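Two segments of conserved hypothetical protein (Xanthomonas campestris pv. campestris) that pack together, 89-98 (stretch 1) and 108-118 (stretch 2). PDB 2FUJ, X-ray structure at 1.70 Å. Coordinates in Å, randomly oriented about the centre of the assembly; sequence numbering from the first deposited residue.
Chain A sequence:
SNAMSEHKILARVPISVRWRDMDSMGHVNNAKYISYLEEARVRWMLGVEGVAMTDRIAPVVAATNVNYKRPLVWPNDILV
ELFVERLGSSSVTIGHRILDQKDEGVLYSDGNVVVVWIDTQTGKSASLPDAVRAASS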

# COMPACT_ATOMS: atom_id res chain seq x y z
N SER A 89 -13.46 4.08 30.42
CA SER A 89 -12.45 4.35 31.43
C SER A 89 -11.07 4.13 30.83
O SER A 89 -10.13 4.89 31.09
CB SER A 89 -12.64 3.43 32.64
OG SER A 89 -12.57 2.06 32.27
N SER A 90 -10.95 3.09 30.00
CA SER A 90 -9.69 2.76 29.36
C SER A 90 -9.74 2.88 27.83
O SER A 90 -8.71 2.79 27.17
CB SER A 90 -9.29 1.35 29.74
OG SER A 90 -10.37 0.47 29.45
N SER A 91 -10.93 3.06 27.27
CA SER A 91 -11.03 3.18 25.81
C SER A 91 -11.78 4.41 25.35
O SER A 91 -12.47 5.07 26.13
CB SER A 91 -11.75 1.95 25.23
OG SER A 91 -13.14 1.97 25.55
N VAL A 92 -11.63 4.73 24.07
CA VAL A 92 -12.32 5.85 23.47
C VAL A 92 -12.77 5.38 22.09
O VAL A 92 -11.97 4.85 21.31
CB VAL A 92 -11.43 7.11 23.31
CG1 VAL A 92 -12.19 8.20 22.54
CG2 VAL A 92 -11.03 7.63 24.67
N THR A 93 -14.06 5.53 21.81
CA THR A 93 -14.59 5.12 20.53
C THR A 93 -14.75 6.38 19.70
O THR A 93 -15.63 7.20 19.95
CB THR A 93 -15.93 4.40 20.67
OG1 THR A 93 -15.77 3.30 21.57
CG2 THR A 93 -16.39 3.88 19.32
N ILE A 94 -13.87 6.52 18.72
CA ILE A 94 -13.86 7.67 17.84
C ILE A 94 -14.72 7.44 16.61
O ILE A 94 -14.40 6.61 15.76
CB ILE A 94 -12.42 8.00 17.41
CG1 ILE A 94 -11.58 8.32 18.65
CG2 ILE A 94 -12.41 9.17 16.43
CD1 ILE A 94 -11.09 7.10 19.43
N GLY A 95 -15.82 8.19 16.53
CA GLY A 95 -16.71 8.08 15.39
C GLY A 95 -16.13 8.92 14.26
O GLY A 95 -15.35 9.84 14.52
N HIS A 96 -16.51 8.63 13.03
CA HIS A 96 -15.98 9.38 11.90
C HIS A 96 -16.98 9.55 10.77
O HIS A 96 -17.96 8.84 10.67
CB HIS A 96 -14.75 8.68 11.32
CG HIS A 96 -15.06 7.40 10.59
ND1 HIS A 96 -15.02 6.16 11.20
CD2 HIS A 96 -15.43 7.17 9.31
CE1 HIS A 96 -15.35 5.23 10.33
NE2 HIS A 96 -15.61 5.81 9.18
N ARG A 97 -16.68 10.53 9.92
CA ARG A 97 -17.47 10.80 8.74
C ARG A 97 -16.44 11.24 7.71
O ARG A 97 -15.74 12.22 7.93
CB ARG A 97 -18.47 11.94 8.97
CG ARG A 97 -19.56 11.63 9.97
CD ARG A 97 -20.76 12.55 9.73
NE ARG A 97 -20.34 13.94 9.62
CZ ARG A 97 -20.99 14.88 8.95
NH1 ARG A 97 -22.12 14.61 8.31
NH2 ARG A 97 -20.50 16.11 8.91
N ILE A 98 -16.32 10.50 6.62
CA ILE A 98 -15.38 10.86 5.57
C ILE A 98 -16.22 11.55 4.50
O ILE A 98 -17.06 10.93 3.85
CB ILE A 98 -14.67 9.62 5.02
CG1 ILE A 98 -13.80 9.00 6.12
CG2 ILE A 98 -13.81 9.99 3.81
CD1 ILE A 98 -13.30 7.59 5.84
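Stretch 2 (108-118) YSDGNVVVVWI

Stretch 2 runs mostly as an extended β-strand, antiparallel to strand 91-98 of stretch 1; their N-to-C directions differ by 156° and their axes approach to 4.5 Å. In register, S91 faces V116, T93 faces V114 and I98 faces S109. V92 and V115 form a hydrogen-bonded pair (V92 N to V115 O and V115 N to V92 O, both 2.8 Å), as do I94 and V113 (I94 N to V113 O 2.8 Å, V113 N to I94 O 2.9 Å).

H96 has the largest area covered, and the end of its side chain comes nearer to stretch 2 than its CA-to-CB bond would suggest. Its NE2 hydrogen-bonds S109 OG at 3.3 Å, near the ring plane, while G111 N lies over one ring face. G111 has phi/psi 133/-153, where a CB would jam against the preceding carbonyl and come within 3.3 Å of H96 CE1. H96 N donates to G111 O (3.0 Å); a water accepts from G111 N (3.2 Å) and lies 2.8 Å from H96 O.

I98, next in covered area, closes this end: I98 N donates to S109 O (2.8 Å), and I98 O accepts from Y108 N (2.8 Å) and weakly from S109 N (3.5 Å). On the same sheet face, I94 CD1 packs against V115 CG2 at 3.7 Å. At the far end, W117 N reaches S90 O at 3.3 Å.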

# COMPACT_ATOMS: atom_id res chain seq x y z
N TYR A 108 -18.93 9.63 2.14
CA TYR A 108 -18.33 8.42 1.60
C TYR A 108 -18.35 7.30 2.62
O TYR A 108 -18.44 6.13 2.26
CB TYR A 108 -16.89 8.67 1.18
CG TYR A 108 -16.76 9.60 -0.01
CD1 TYR A 108 -16.14 10.84 0.12
CD2 TYR A 108 -17.23 9.22 -1.26
CE1 TYR A 108 -15.99 11.68 -0.97
CE2 TYR A 108 -17.09 10.06 -2.36
CZ TYR A 108 -16.47 11.29 -2.21
OH TYR A 108 -16.30 12.11 -3.29
N SER A 109 -18.26 7.65 3.90
CA SER A 109 -18.23 6.64 4.94
C SER A 109 -18.37 7.17 6.35
O SER A 109 -18.02 8.31 6.65
CB SER A 109 -16.91 5.85 4.84
OG SER A 109 -16.52 5.27 6.08
N ASP A 110 -18.93 6.32 7.21
CA ASP A 110 -19.07 6.64 8.63
C ASP A 110 -18.76 5.36 9.39
O ASP A 110 -18.42 4.34 8.78
CB ASP A 110 -20.46 7.18 9.00
CG ASP A 110 -21.60 6.30 8.53
OD1 ASP A 110 -21.45 5.07 8.42
OD2 ASP A 110 -22.70 6.87 8.29
N GLY A 111 -18.86 5.42 10.70
CA GLY A 111 -18.55 4.27 11.53
C GLY A 111 -17.66 4.76 12.65
O GLY A 111 -17.73 5.93 13.03
N ASN A 112 -16.81 3.89 13.19
CA ASN A 112 -15.93 4.30 14.27
C ASN A 112 -14.70 3.42 14.40
O ASN A 112 -14.57 2.40 13.73
CB ASN A 112 -16.67 4.29 15.61
CG ASN A 112 -17.19 2.91 15.96
OD1 ASN A 112 -18.39 2.64 15.84
ND2 ASN A 112 -16.30 2.03 16.38
N VAL A 113 -13.80 3.85 15.28
CA VAL A 113 -12.58 3.12 15.60
C VAL A 113 -12.47 3.12 17.12
O VAL A 113 -12.59 4.17 17.76
CB VAL A 113 -11.33 3.81 15.01
CG1 VAL A 113 -10.08 3.05 15.44
CG2 VAL A 113 -11.43 3.86 13.50
N VAL A 114 -12.26 1.95 17.71
CA VAL A 114 -12.14 1.85 19.15
C VAL A 114 -10.67 1.84 19.53
O VAL A 114 -9.92 0.98 19.08
CB VAL A 114 -12.81 0.57 19.68
CG1 VAL A 114 -12.55 0.44 21.17
CG2 VAL A 114 -14.30 0.62 19.40
N VAL A 115 -10.28 2.80 20.35
CA VAL A 115 -8.90 2.92 20.80
C VAL A 115 -8.80 2.63 22.29
O VAL A 115 -9.66 3.03 23.07
CB VAL A 115 -8.37 4.34 20.56
CG1 VAL A 115 -6.99 4.49 21.17
CG2 VAL A 115 -8.33 4.63 19.06
N VAL A 116 -7.75 1.91 22.68
CA VAL A 116 -7.53 1.57 24.07
C VAL A 116 -6.08 1.86 24.43
O VAL A 116 -5.20 1.78 23.57
CB VAL A 116 -7.82 0.06 24.34
CG1 VAL A 116 -9.25 -0.28 23.95
CG2 VAL A 116 -6.85 -0.81 23.56
N TRP A 117 -5.83 2.23 25.68
CA TRP A 117 -4.46 2.49 26.11
C TRP A 117 -4.07 1.30 26.96
O TRP A 117 -4.50 1.16 28.11
CB TRP A 117 -4.38 3.80 26.91
CG TRP A 117 -4.68 5.00 26.07
CD1 TRP A 117 -5.89 5.33 25.52
CD2 TRP A 117 -3.76 6.00 25.62
NE1 TRP A 117 -5.77 6.47 24.75
CE2 TRP A 117 -4.48 6.90 24.80
CE3 TRP A 117 -2.39 6.22 25.83
CZ2 TRP A 117 -3.88 8.01 24.18
CZ3 TRP A 117 -1.78 7.34 25.22
CH2 TRP A 117 -2.53 8.21 24.40
N ILE A 118 -3.27 0.43 26.35
CA ILE A 118 -2.81 -0.81 26.95
C ILE A 118 -1.43 -1.20 26.41
O ILE A 118 -0.40 -0.66 26.82
CB ILE A 118 -3.78 -1.97 26.62
CG1 ILE A 118 -5.18 -1.66 27.16
CG2 ILE A 118 -3.28 -3.28 27.21
CD1 ILE A 118 -6.30 -2.52 26.59
O HOH W 1 -20.06 7.92 12.26